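Local atomic coordinates of probable dipeptidase (Pseudomonas aeruginosa, PDB entry 3B40), a protein that probably hydrolyses dipeptides as a metal-dependent dipeptidase of the membrane dipeptidase (M19) family, which has a TIM-barrel fold. Residues A[241-244]-A[245-248]; A[214-217]-A[218-222]; A[324-327]-A[328-331]; A[343-346]-A[347-351]; A[247-250]-A[251-254]. The protein carries 11 engineered substitutions. All coordinates share one frame; numbering follows the deposited sequence.

Interaction 1 (A[241-244]-A[245-248]); sequences VDIK and RNLS
N246 reaches back across a tight turn to the residues that precede it, and V241 and I243 receive it. Its amide nitrogen ND2 donates to the carbonyl oxygen of V241, with ND2 and O 3.1 Å apart. The bond is moderately bent, 150° at the hydrogen. The oxygen lies 22° out of the amide plane of N246. The same nitrogen also donates to the backbone oxygen of Y270, so the amide is held by two bonds. The N246 backbone nitrogen donates to the carbonyl oxygen of I243 at 3.1 Å (N to O), from above the carbonyl plane. This bond closes a type I beta turn from I243 to N246, with K244 and R245 at its corners. D242, just before it, is the centre of an inverse gamma turn, whose I243 N to V241 O bond is weak. The turn belongs to the loop that leads from strand 230-235 of the barrel to helix 249-257. The I243 side chain covers the amide. CG1 sits between the backbone N and the carbonyl carbon (chi1 51°), which brings it to 3.7 Å from CG of N246. CD1 extends the same contact to OD1 and also meets CB of R245 at 4.1 Å. From there the R245 side chain bends at chi2 and leads away from the turn. Its guanidinium donates to the backbone oxygen of H234. A water lies 2.9 Å from the carbonyl oxygen of K244 and near that of R245; it has more acceptors in reach than protons. The backbone N of K244 is bonded to D298.

Interaction 2 (A[214-217]-A[218-222]); sequences MSTK and ALEQV
M214 folds its methyl end against the first two turns of the helix that follows it. CE of M214 lies 3.4 Å from CG2 of V222, tighter than usual for two carbons, and 3.8 Å from CB of A218. The bend at chi3 (78°) turns the methyl toward this pair, and the M214 and V222 side chains cross at about a right angle. F163, S164 and L191 also touch M214, so this side is well buried. The Q221 amide is held by the backbone of L191 and G189. Next to M214, S215 caps the helix. Its OG accepts from the backbone N of A218 at 3.3 Å, while its carbonyl oxygen takes a nearly straight bond (169°) from L219 N.

The other side is looser and wet. The charged ends of K217 and E220 do not meet: NZ of K217 is 5.4 Å from OE1 of E220. One water lies between them, but this bridge is doubtful. A second water donates to OE1 and to the K217 carbonyl oxygen. T216 brings its methyl CG2 to 3.6 Å from OE2 of E220.

The arrangement is a serine N-cap at the start of helix 216-225, the helix of the beta-alpha-beta unit between the parallel strands 208-210 and 230-235.

Interaction 3 (A[324-327]-A[328-331]); sequences YGIL and EEEP
The backbone passes from an i to i+4 bond, E328 N to the carbonyl oxygen of Y324, into two i to i+3 bonds, E329 N to I326 O and E330 N to L327 O. In the last two the donor sits above the carbonyl plane, more than 60° out of it. The E328 side chain folds back over this turn. Bent at chi2 (116°), it brings its carboxylate close to the carbonyl oxygen of Y324, with OE1 only 3.0 Å from that O. Both are acceptors, so this approach is not a bond. A water donates to Y324 O at 3.0 Å and also lies very close to OE2 of E328, a doubtful bond. E329 runs its extended chain back along the helix, with CG 3.6 Å from the carbonyl oxygen of G325. Its OE1 forms a salt bridge with K281. The E330 side chain leaves in another direction. Its CB still touches the L327 carbonyl oxygen at 3.3 Å, but OE1 bonds to the hydroxyls of T278 and S275. A second water joins the E330 carbonyl oxygen to that of L327, weakly on the L327 side.

The whole turn lies at the surface, between helix 313-328 and helix 335-349. Helix 276-288 packs on it through I326, which touches T278, K281, L282 and L285, while L327 rests on L274.

Interaction 4 (A[343-346]-A[347-351]); sequences DYTV and KKVGI
T345 O is gripped by two backbone nitrogens. V349 N donates to it at 2.8 Å in a nearly straight bond, close to the C=O axis. K348 N gives a second, weak bond at 3.1 Å to the same T345 O, and its main acceptor is the carbonyl oxygen of Y344. The methyl CG2 of V349 also lies 3.2 Å from T345 O. It is put there by chi1 of -57°, which leaves CG2 between the backbone N and the carbonyl carbon of V349. The T345 and V349 side chains run side by side and meet through their CG2 methyls. Both face the strands 261-265 and 354-357, so this is the inner side of helix 335-349, packed on the parallel sheet of the barrel. The helix stops soon after. G350 N still bonds to the carbonyl oxygen of V346 at 2.8 Å, but G350 has positive phi (94°) and the chain leaves the helix there. I351 then lies alongside V346, with CD1 4.1 Å from CG2 of V346. On the flank toward helix 249-257, K348 lies over one face of the Y344 ring. Its CG makes a CH-pi contact, 4.2 Å from the ring centroid and 29° off the ring normal. The bend at chi2 carries the chain on across the ring, so that CE lies 3.5 Å from OH of Y344. That hydroxyl bonds to D249, and NZ of K348 makes a long, weak ion pair with the same aspartate. At the start of the segment D343 holds R385 in a salt bridge and bonds to Y387.

Interaction 5 (A[247-250]-A[251-254]); sequences LSDH and EMQL
S248 and E251 exchange hydrogen bonds in both directions. S248 N donates to OE1 of E251 at 2.9 Å, almost straight at 174°, and uses the anti lone pair of that oxygen. In return E251 N donates to OG of S248 at 3.1 Å. This is a capping box with S248 at the N-cap of helix 249-257. OG sits between the backbone N and the carbonyl carbon of S248 (chi1 64°), which turns it over the first turn to meet E251 N. The other carboxylate oxygen, OE2, bonds to T216 of helix 216-225, so both oxygens of this buried group have partners.

The backbone bonds follow the helix. M252 N donates to S248 O at 3.2 Å, Q253 N to D249 O and L254 N to H250 O.

Apolar contacts lie beside the box. L247 packs with its CB 4.0 Å from CE of M252, and its CD2 lies 3.9 Å from CB of E251. The bend at chi3 brings CE of M252 back to 3.2 Å from the carbonyl oxygen of L247. This side faces I262 of strand 261-265, in the beta-alpha-beta unit from strand 230-235. At the outer edge the H250 ring lies obliquely to L254, with CE1 3.8 Å from CD1 of L254.

The first turn thus has side-chain acceptors for two of its backbone N-H groups, and the helix N-terminus would probably help to keep the E251 carboxylate charged.

Interactions 1 and 5 are continuous: they share L247 and S248, and the turn at 243-246 runs directly into the capped helix 249-257. Interaction 5 is also the hub for two neighbouring helices. Helix 216-225 of interaction 2 and helix 335-349 of interaction 4 each make a probable hydrogen bond to helix 249-257, and L219 packs on L254. The centres of interactions 2 and 4 each lie about 11 Å from that of interaction 5. Interaction 3 stands apart, its centre about 20 Å from that of interaction 1 and about 30 Å from those of interactions 2 and 4. A cadmium ion lies about 7 Å from G350, and a cadmium ion about 9 Å from the side chain of Q253.

Interaction 1 (A[241-244]-A[245-248])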
loop_
_atom_site.group_PDB
_atom_site.type_symbol
_atom_site.label_atom_id
_atom_site.label_comp_id
_atom_site.label_asym_id
_atom_site.label_seq_id
_atom_site.Cartn_x
_atom_site.Cartn_y
_atom_site.Cartn_z
ATOM N N VAL A 241 -11.854 1.938 11.588
ATOM C CA VAL A 241 -11.108 1.114 12.533
ATOM C C VAL A 241 -10.082 2.071 13.110
ATOM O O VAL A 241 -9.329 2.766 12.380
ATOM C CB VAL A 241 -10.432 -0.101 11.864
ATOM C CG1 VAL A 241 -9.578 -0.905 12.888
ATOM C CG2 VAL A 241 -11.482 -1.023 11.210
ATOM N N ASP A 242 -10.110 2.156 14.426
ATOM C CA ASP A 242 -9.317 3.134 15.131
ATOM C C ASP A 242 -7.967 2.509 15.481
ATOM O O ASP A 242 -7.742 2.015 16.578
ATOM C CB ASP A 242 -10.106 3.656 16.348
ATOM C CG ASP A 242 -9.468 4.888 16.979
ATOM O OD1 ASP A 242 -8.673 5.595 16.318
ATOM O OD2 ASP A 242 -9.737 5.124 18.168
ATOM N N ILE A 243 -7.062 2.531 14.508
ATOM C CA ILE A 243 -5.740 1.971 14.645
ATOM C C ILE A 243 -4.793 3.040 14.105
ATOM O O ILE A 243 -5.192 3.846 13.262
ATOM C CB ILE A 243 -5.583 0.609 13.865
ATOM C CG1 ILE A 243 -6.055 0.732 12.418
ATOM C CG2 ILE A 243 -6.314 -0.536 14.583
ATOM C CD1 ILE A 243 -5.725 -0.562 11.514
ATOM N N LYS A 244 -3.562 3.060 14.602
ATOM C CA LYS A 244 -2.537 4.048 14.193
ATOM C C LYS A 244 -2.166 3.963 12.730
ATOM O O LYS A 244 -1.844 4.986 12.135
ATOM C CB LYS A 244 -1.297 3.919 15.085
ATOM C CG LYS A 244 -1.658 4.310 16.504
ATOM C CD LYS A 244 -0.554 4.287 17.513
ATOM C CE LYS A 244 -1.243 4.669 18.860
ATOM N NZ LYS A 244 -0.316 4.841 20.005
ATOM N N ARG A 245 -2.235 2.753 12.177
ATOM C CA ARG A 245 -2.067 2.491 10.724
ATOM C C ARG A 245 -3.054 3.246 9.819
ATOM O O ARG A 245 -2.715 3.603 8.684
ATOM C CB ARG A 245 -2.099 0.973 10.439
ATOM C CG ARG A 245 -1.827 0.526 8.938
ATOM C CD ARG A 245 -0.597 1.152 8.251
ATOM N NE ARG A 245 -0.452 0.604 6.864
ATOM C CZ ARG A 245 -0.918 1.177 5.759
ATOM N NH1 ARG A 245 -1.509 2.375 5.797
ATOM N NH2 ARG A 245 -0.763 0.560 4.590
ATOM N N ASN A 246 -4.249 3.553 10.342
ATOM C CA ASN A 246 -5.271 4.326 9.616
ATOM C C ASN A 246 -5.132 5.858 9.819
ATOM O O ASN A 246 -4.417 6.297 10.731
ATOM C CB ASN A 246 -6.672 3.817 10.030
ATOM C CG ASN A 246 -7.045 2.493 9.351
ATOM O OD1 ASN A 246 -6.297 1.994 8.511
ATOM N ND2 ASN A 246 -8.253 1.975 9.636
ATOM N N LEU A 247 -5.818 6.651 8.981
ATOM C CA LEU A 247 -5.699 8.111 8.935
ATOM C C LEU A 247 -6.768 8.858 9.795
ATOM O O LEU A 247 -7.962 8.531 9.759
ATOM C CB LEU A 247 -5.820 8.575 7.478
ATOM C CG LEU A 247 -4.698 8.195 6.486
ATOM C CD1 LEU A 247 -5.037 8.621 5.079
ATOM C CD2 LEU A 247 -3.378 8.834 6.912
ATOM N N SER A 248 -6.337 9.849 10.553
ATOM C CA SER A 248 -7.253 10.742 11.252
ATOM C C SER A 248 -7.782 11.667 10.177
ATOM O O SER A 248 -7.172 11.779 9.112
ATOM C CB SER A 248 -6.525 11.549 12.313
ATOM O OG SER A 248 -5.553 12.405 11.723
HETATM O O HOH W 1 -1.480 6.152 9.509
#

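Interaction 2 (A[214-217]-A[218-222])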
loop_
_atom_site.group_PDB
_atom_site.type_symbol
_atom_site.label_atom_id
_atom_site.label_comp_id
_atom_site.label_asym_id
_atom_site.label_seq_id
_atom_site.Cartn_x
_atom_site.Cartn_y
_atom_site.Cartn_z
ATOM N N MET A 214 3.712 5.669 7.370
ATOM C CA MET A 214 4.483 6.644 8.135
ATOM C C MET A 214 3.726 7.041 9.410
ATOM O O MET A 214 2.509 7.129 9.395
ATOM C CB MET A 214 4.689 7.908 7.270
ATOM C CG MET A 214 5.693 7.705 6.088
ATOM S SD MET A 214 6.037 9.167 5.042
ATOM C CE MET A 214 7.168 10.107 6.039
ATOM N N SER A 215 4.447 7.316 10.499
ATOM C CA SER A 215 3.848 7.848 11.726
ATOM C C SER A 215 3.124 9.186 11.440
ATOM O O SER A 215 3.357 9.843 10.391
ATOM C CB SER A 215 4.930 8.031 12.805
ATOM O OG SER A 215 5.618 9.238 12.593
ATOM N N THR A 216 2.242 9.580 12.347
ATOM C CA THR A 216 1.510 10.846 12.218
ATOM C C THR A 216 2.402 12.071 12.189
ATOM O O THR A 216 2.205 12.955 11.352
ATOM C CB THR A 216 0.437 10.991 13.303
ATOM O OG1 THR A 216 -0.553 9.976 13.063
ATOM C CG2 THR A 216 -0.252 12.394 13.227
ATOM N N LYS A 217 3.385 12.117 13.079
ATOM C CA LYS A 217 4.336 13.230 13.077
ATOM C C LYS A 217 5.167 13.328 11.812
ATOM O O LYS A 217 5.498 14.434 11.382
ATOM C CB LYS A 217 5.270 13.155 14.283
ATOM C CG LYS A 217 4.591 13.569 15.583
ATOM C CD LYS A 217 5.480 13.177 16.779
ATOM C CE LYS A 217 4.703 13.289 18.099
ATOM N NZ LYS A 217 4.153 14.672 18.288
ATOM N N ALA A 218 5.511 12.185 11.222
ATOM C CA ALA A 218 6.344 12.182 10.025
ATOM C C ALA A 218 5.512 12.673 8.852
ATOM O O ALA A 218 5.995 13.456 8.041
ATOM C CB ALA A 218 6.873 10.820 9.760
ATOM N N LEU A 219 4.264 12.209 8.791
ATOM C CA LEU A 219 3.290 12.709 7.831
ATOM C C LEU A 219 3.197 14.225 7.943
ATOM O O LEU A 219 3.221 14.904 6.929
ATOM C CB LEU A 219 1.904 12.114 8.092
ATOM C CG LEU A 219 0.834 12.354 7.018
ATOM C CD1 LEU A 219 -0.160 11.180 6.948
ATOM C CD2 LEU A 219 0.105 13.702 7.165
ATOM N N GLU A 220 3.085 14.743 9.176
ATOM C CA GLU A 220 2.880 16.170 9.379
ATOM C C GLU A 220 4.055 16.950 8.824
ATOM O O GLU A 220 3.864 18.007 8.230
ATOM C CB GLU A 220 2.658 16.489 10.868
ATOM C CG GLU A 220 1.254 16.085 11.361
ATOM C CD GLU A 220 1.109 16.130 12.876
ATOM O OE1 GLU A 220 2.123 16.279 13.590
ATOM O OE2 GLU A 220 -0.020 15.982 13.359
ATOM N N GLN A 221 5.262 16.414 9.028
ATOM C CA GLN A 221 6.510 17.024 8.561
ATOM C C GLN A 221 6.649 16.922 7.055
ATOM O O GLN A 221 7.117 17.861 6.417
ATOM C CB GLN A 221 7.706 16.402 9.288
ATOM C CG GLN A 221 7.700 16.760 10.770
ATOM C CD GLN A 221 8.664 15.970 11.610
ATOM O OE1 GLN A 221 9.669 15.415 11.137
ATOM N NE2 GLN A 221 8.379 15.937 12.886
ATOM N N VAL A 222 6.227 15.805 6.477
ATOM C CA VAL A 222 6.226 15.717 5.014
ATOM C C VAL A 222 5.310 16.830 4.476
ATOM O O VAL A 222 5.715 17.562 3.587
ATOM C CB VAL A 222 5.752 14.334 4.467
ATOM C CG1 VAL A 222 5.488 14.396 2.936
ATOM C CG2 VAL A 222 6.751 13.272 4.752
HETATM O O HOH W 2 5.060 16.855 13.424
HETATM O O HOH W 3 2.225 16.223 16.057
#

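Interaction 3 (A[324-327]-A[328-331])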
loop_
_atom_site.group_PDB
_atom_site.type_symbol
_atom_site.label_atom_id
_atom_site.label_comp_id
_atom_site.label_asym_id
_atom_site.label_seq_id
_atom_site.Cartn_x
_atom_site.Cartn_y
_atom_site.Cartn_z
ATOM N N TYR A 324 -1.183 -14.666 14.150
ATOM C CA TYR A 324 -1.550 -14.591 12.752
ATOM C C TYR A 324 -2.506 -15.705 12.309
ATOM O O TYR A 324 -3.295 -15.510 11.377
ATOM C CB TYR A 324 -0.304 -14.476 11.877
ATOM C CG TYR A 324 0.316 -13.084 11.948
ATOM C CD1 TYR A 324 -0.428 -11.951 11.604
ATOM C CD2 TYR A 324 1.636 -12.902 12.369
ATOM C CE1 TYR A 324 0.128 -10.653 11.667
ATOM C CE2 TYR A 324 2.212 -11.608 12.436
ATOM C CZ TYR A 324 1.448 -10.496 12.091
ATOM O OH TYR A 324 1.986 -9.235 12.161
ATOM N N GLY A 325 -2.452 -16.851 12.978
ATOM C CA GLY A 325 -3.391 -17.953 12.712
ATOM C C GLY A 325 -4.806 -17.576 13.101
ATOM O O GLY A 325 -5.764 -17.878 12.382
ATOM N N ILE A 326 -4.928 -16.938 14.264
ATOM C CA ILE A 326 -6.195 -16.445 14.801
ATOM C C ILE A 326 -6.780 -15.356 13.902
ATOM O O ILE A 326 -8.002 -15.318 13.668
ATOM C CB ILE A 326 -6.008 -15.915 16.280
ATOM C CG1 ILE A 326 -5.838 -17.100 17.259
ATOM C CG2 ILE A 326 -7.166 -15.036 16.694
ATOM C CD1 ILE A 326 -5.156 -16.796 18.585
ATOM N N LEU A 327 -5.908 -14.470 13.397
ATOM C CA LEU A 327 -6.322 -13.388 12.500
ATOM C C LEU A 327 -6.851 -13.954 11.192
ATOM O O LEU A 327 -7.837 -13.435 10.633
ATOM C CB LEU A 327 -5.162 -12.423 12.227
ATOM C CG LEU A 327 -4.694 -11.558 13.404
ATOM C CD1 LEU A 327 -3.635 -10.582 12.942
ATOM C CD2 LEU A 327 -5.837 -10.797 14.076
ATOM N N GLU A 328 -6.206 -15.032 10.718
ATOM C CA GLU A 328 -6.618 -15.717 9.496
ATOM C C GLU A 328 -8.056 -16.237 9.583
ATOM O O GLU A 328 -8.711 -16.384 8.557
ATOM C CB GLU A 328 -5.629 -16.836 9.112
ATOM C CG GLU A 328 -4.638 -16.430 7.997
ATOM C CD GLU A 328 -3.161 -16.401 8.441
ATOM O OE1 GLU A 328 -2.716 -17.384 9.091
ATOM O OE2 GLU A 328 -2.434 -15.408 8.109
ATOM N N GLU A 329 -8.564 -16.449 10.798
ATOM C CA GLU A 329 -9.922 -16.977 11.009
ATOM C C GLU A 329 -11.003 -15.900 11.092
ATOM O O GLU A 329 -12.205 -16.216 11.093
ATOM C CB GLU A 329 -10.001 -17.818 12.290
ATOM C CG GLU A 329 -9.128 -19.065 12.349
ATOM C CD GLU A 329 -9.208 -19.756 13.729
ATOM O OE1 GLU A 329 -10.278 -20.344 14.033
ATOM O OE2 GLU A 329 -8.218 -19.717 14.510
ATOM N N GLU A 330 -10.594 -14.638 11.222
ATOM C CA GLU A 330 -11.555 -13.541 11.248
ATOM C C GLU A 330 -12.313 -13.548 9.924
ATOM O O GLU A 330 -11.677 -13.500 8.859
ATOM C CB GLU A 330 -10.836 -12.191 11.438
ATOM C CG GLU A 330 -11.754 -10.949 11.359
ATOM C CD GLU A 330 -12.774 -10.820 12.479
ATOM O OE1 GLU A 330 -12.947 -11.759 13.297
ATOM O OE2 GLU A 330 -13.436 -9.762 12.545
ATOM N N PRO A 331 -13.657 -13.670 9.968
ATOM C CA PRO A 331 -14.429 -13.482 8.721
ATOM C C PRO A 331 -14.012 -12.181 7.997
ATOM O O PRO A 331 -13.955 -11.135 8.630
ATOM C CB PRO A 331 -15.883 -13.386 9.220
ATOM C CG PRO A 331 -15.877 -14.310 10.457
ATOM C CD PRO A 331 -14.525 -14.009 11.117
HETATM O O HOH W 4 -2.949 -13.303 9.436
HETATM O O HOH W 5 -9.037 -12.419 7.591
#

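Interaction 4 (A[343-346]-A[347-351])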
loop_
_atom_site.group_PDB
_atom_site.type_symbol
_atom_site.label_atom_id
_atom_site.label_comp_id
_atom_site.label_asym_id
_atom_site.label_seq_id
_atom_site.Cartn_x
_atom_site.Cartn_y
_atom_site.Cartn_z
ATOM N N ASP A 343 -16.689 6.288 0.850
ATOM C CA ASP A 343 -17.741 7.244 1.146
ATOM C C ASP A 343 -17.252 8.243 2.201
ATOM O O ASP A 343 -17.396 9.439 2.029
ATOM C CB ASP A 343 -19.008 6.524 1.687
ATOM C CG ASP A 343 -19.891 5.906 0.590
ATOM O OD1 ASP A 343 -19.558 5.933 -0.610
ATOM O OD2 ASP A 343 -20.960 5.381 0.946
ATOM N N TYR A 344 -16.687 7.735 3.289
ATOM C CA TYR A 344 -16.182 8.572 4.388
ATOM C C TYR A 344 -15.084 9.523 3.947
ATOM O O TYR A 344 -15.064 10.683 4.346
ATOM C CB TYR A 344 -15.681 7.705 5.549
ATOM C CG TYR A 344 -15.268 8.529 6.752
ATOM C CD1 TYR A 344 -16.203 8.903 7.719
ATOM C CD2 TYR A 344 -13.952 8.956 6.905
ATOM C CE1 TYR A 344 -15.826 9.673 8.817
ATOM C CE2 TYR A 344 -13.557 9.739 7.977
ATOM C CZ TYR A 344 -14.508 10.108 8.936
ATOM O OH TYR A 344 -14.125 10.852 10.019
ATOM N N THR A 345 -14.147 9.010 3.154
ATOM C CA THR A 345 -12.989 9.766 2.737
ATOM C C THR A 345 -13.436 10.882 1.799
ATOM O O THR A 345 -12.975 12.023 1.924
ATOM C CB THR A 345 -11.889 8.829 2.119
ATOM O OG1 THR A 345 -11.659 7.741 3.006
ATOM C CG2 THR A 345 -10.551 9.556 1.955
ATOM N N VAL A 346 -14.371 10.556 0.901
ATOM C CA VAL A 346 -14.946 11.522 -0.008
ATOM C C VAL A 346 -15.685 12.630 0.767
ATOM O O VAL A 346 -15.493 13.801 0.468
ATOM C CB VAL A 346 -15.860 10.845 -1.071
ATOM C CG1 VAL A 346 -16.691 11.877 -1.826
ATOM C CG2 VAL A 346 -15.044 9.970 -2.040
ATOM N N LYS A 347 -16.492 12.271 1.770
ATOM C CA LYS A 347 -17.112 13.265 2.662
ATOM C C LYS A 347 -16.136 14.273 3.213
ATOM O O LYS A 347 -16.459 15.469 3.344
ATOM C CB LYS A 347 -17.719 12.588 3.906
ATOM C CG LYS A 347 -18.978 11.832 3.693
ATOM C CD LYS A 347 -20.139 12.779 3.401
ATOM C CE LYS A 347 -21.448 12.012 3.267
ATOM N NZ LYS A 347 -22.516 13.003 3.021
ATOM N N LYS A 348 -14.963 13.768 3.601
ATOM C CA LYS A 348 -13.951 14.559 4.259
ATOM C C LYS A 348 -13.094 15.400 3.280
ATOM O O LYS A 348 -12.883 16.590 3.523
ATOM C CB LYS A 348 -13.087 13.672 5.180
ATOM C CG LYS A 348 -13.854 13.058 6.374
ATOM C CD LYS A 348 -14.754 14.086 7.086
ATOM C CE LYS A 348 -15.562 13.443 8.206
ATOM N NZ LYS A 348 -16.283 14.418 9.064
ATOM N N VAL A 349 -12.615 14.805 2.179
ATOM C CA VAL A 349 -11.709 15.537 1.281
ATOM C C VAL A 349 -12.241 15.901 -0.117
ATOM O O VAL A 349 -11.616 16.684 -0.822
ATOM C CB VAL A 349 -10.318 14.866 1.180
ATOM C CG1 VAL A 349 -9.706 14.761 2.575
ATOM C CG2 VAL A 349 -10.455 13.461 0.587
ATOM N N GLY A 350 -13.377 15.327 -0.509
ATOM C CA GLY A 350 -13.992 15.600 -1.808
ATOM C C GLY A 350 -13.576 14.590 -2.857
ATOM O O GLY A 350 -12.476 13.999 -2.767
ATOM N N ILE A 351 -14.426 14.416 -3.875
ATOM C CA ILE A 351 -14.250 13.327 -4.853
ATOM C C ILE A 351 -12.891 13.407 -5.542
ATOM O O ILE A 351 -12.380 12.398 -6.000
ATOM C CB ILE A 351 -15.425 13.248 -5.922
ATOM C CG1 ILE A 351 -15.304 11.988 -6.790
ATOM C CG2 ILE A 351 -15.521 14.476 -6.812
ATOM C CD1 ILE A 351 -15.692 10.711 -6.050
#

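Interaction 5 (A[247-250]-A[251-254])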
loop_
_atom_site.group_PDB
_atom_site.type_symbol
_atom_site.label_atom_id
_atom_site.label_comp_id
_atom_site.label_asym_id
_atom_site.label_seq_id
_atom_site.Cartn_x
_atom_site.Cartn_y
_atom_site.Cartn_z
ATOM N N LEU A 247 -5.818 6.651 8.981
ATOM C CA LEU A 247 -5.699 8.111 8.935
ATOM C C LEU A 247 -6.768 8.858 9.795
ATOM O O LEU A 247 -7.962 8.531 9.759
ATOM C CB LEU A 247 -5.820 8.575 7.478
ATOM C CG LEU A 247 -4.698 8.195 6.486
ATOM C CD1 LEU A 247 -5.037 8.621 5.079
ATOM C CD2 LEU A 247 -3.378 8.834 6.912
ATOM N N SER A 248 -6.337 9.849 10.553
ATOM C CA SER A 248 -7.253 10.742 11.252
ATOM C C SER A 248 -7.782 11.667 10.177
ATOM O O SER A 248 -7.172 11.779 9.112
ATOM C CB SER A 248 -6.525 11.549 12.313
ATOM O OG SER A 248 -5.553 12.405 11.723
ATOM N N ASP A 249 -8.903 12.333 10.452
ATOM C CA ASP A 249 -9.451 13.376 9.534
ATOM C C ASP A 249 -8.416 14.444 9.232
ATOM O O ASP A 249 -8.260 14.839 8.079
ATOM C CB ASP A 249 -10.703 14.035 10.135
ATOM C CG ASP A 249 -11.892 13.098 10.199
ATOM O OD1 ASP A 249 -11.786 11.877 9.897
ATOM O OD2 ASP A 249 -12.977 13.614 10.524
ATOM N N HIS A 250 -7.668 14.869 10.256
ATOM C CA HIS A 250 -6.640 15.901 10.072
ATOM C C HIS A 250 -5.489 15.478 9.125
ATOM O O HIS A 250 -5.013 16.273 8.325
ATOM C CB HIS A 250 -6.085 16.373 11.417
ATOM C CG HIS A 250 -5.089 17.491 11.281
ATOM N ND1 HIS A 250 -3.730 17.288 11.385
ATOM C CD2 HIS A 250 -5.256 18.809 11.009
ATOM C CE1 HIS A 250 -3.101 18.432 11.185
ATOM N NE2 HIS A 250 -4.005 19.370 10.958
ATOM N N GLU A 251 -5.046 14.221 9.224
ATOM C CA GLU A 251 -4.023 13.699 8.307
ATOM C C GLU A 251 -4.515 13.733 6.848
ATOM O O GLU A 251 -3.782 14.152 5.932
ATOM C CB GLU A 251 -3.619 12.271 8.707
ATOM C CG GLU A 251 -2.756 12.235 9.963
ATOM C CD GLU A 251 -2.479 10.828 10.476
ATOM O OE1 GLU A 251 -3.431 10.083 10.844
ATOM O OE2 GLU A 251 -1.297 10.473 10.546
ATOM N N MET A 252 -5.759 13.317 6.651
ATOM C CA MET A 252 -6.469 13.415 5.364
ATOM C C MET A 252 -6.523 14.853 4.843
ATOM O O MET A 252 -6.277 15.105 3.658
ATOM C CB MET A 252 -7.908 12.850 5.484
ATOM C CG MET A 252 -8.077 11.316 5.677
ATOM S SD MET A 252 -9.843 10.727 5.868
ATOM C CE MET A 252 -9.551 9.892 7.387
ATOM N N GLN A 253 -6.820 15.812 5.719
ATOM C CA GLN A 253 -6.870 17.218 5.287
ATOM C C GLN A 253 -5.504 17.690 4.782
ATOM O O GLN A 253 -5.422 18.412 3.802
ATOM C CB GLN A 253 -7.337 18.128 6.421
ATOM C CG GLN A 253 -8.870 18.109 6.666
ATOM C CD GLN A 253 -9.667 18.431 5.399
ATOM O OE1 GLN A 253 -9.575 19.553 4.862
ATOM N NE2 GLN A 253 -10.444 17.448 4.914
ATOM N N LEU A 254 -4.444 17.305 5.479
ATOM C CA LEU A 254 -3.089 17.614 5.049
ATOM C C LEU A 254 -2.759 17.101 3.643
ATOM O O LEU A 254 -2.071 17.787 2.860
ATOM C CB LEU A 254 -2.068 17.092 6.059
ATOM C CG LEU A 254 -2.017 17.852 7.393
ATOM C CD1 LEU A 254 -0.958 17.228 8.315
ATOM C CD2 LEU A 254 -1.757 19.366 7.208
#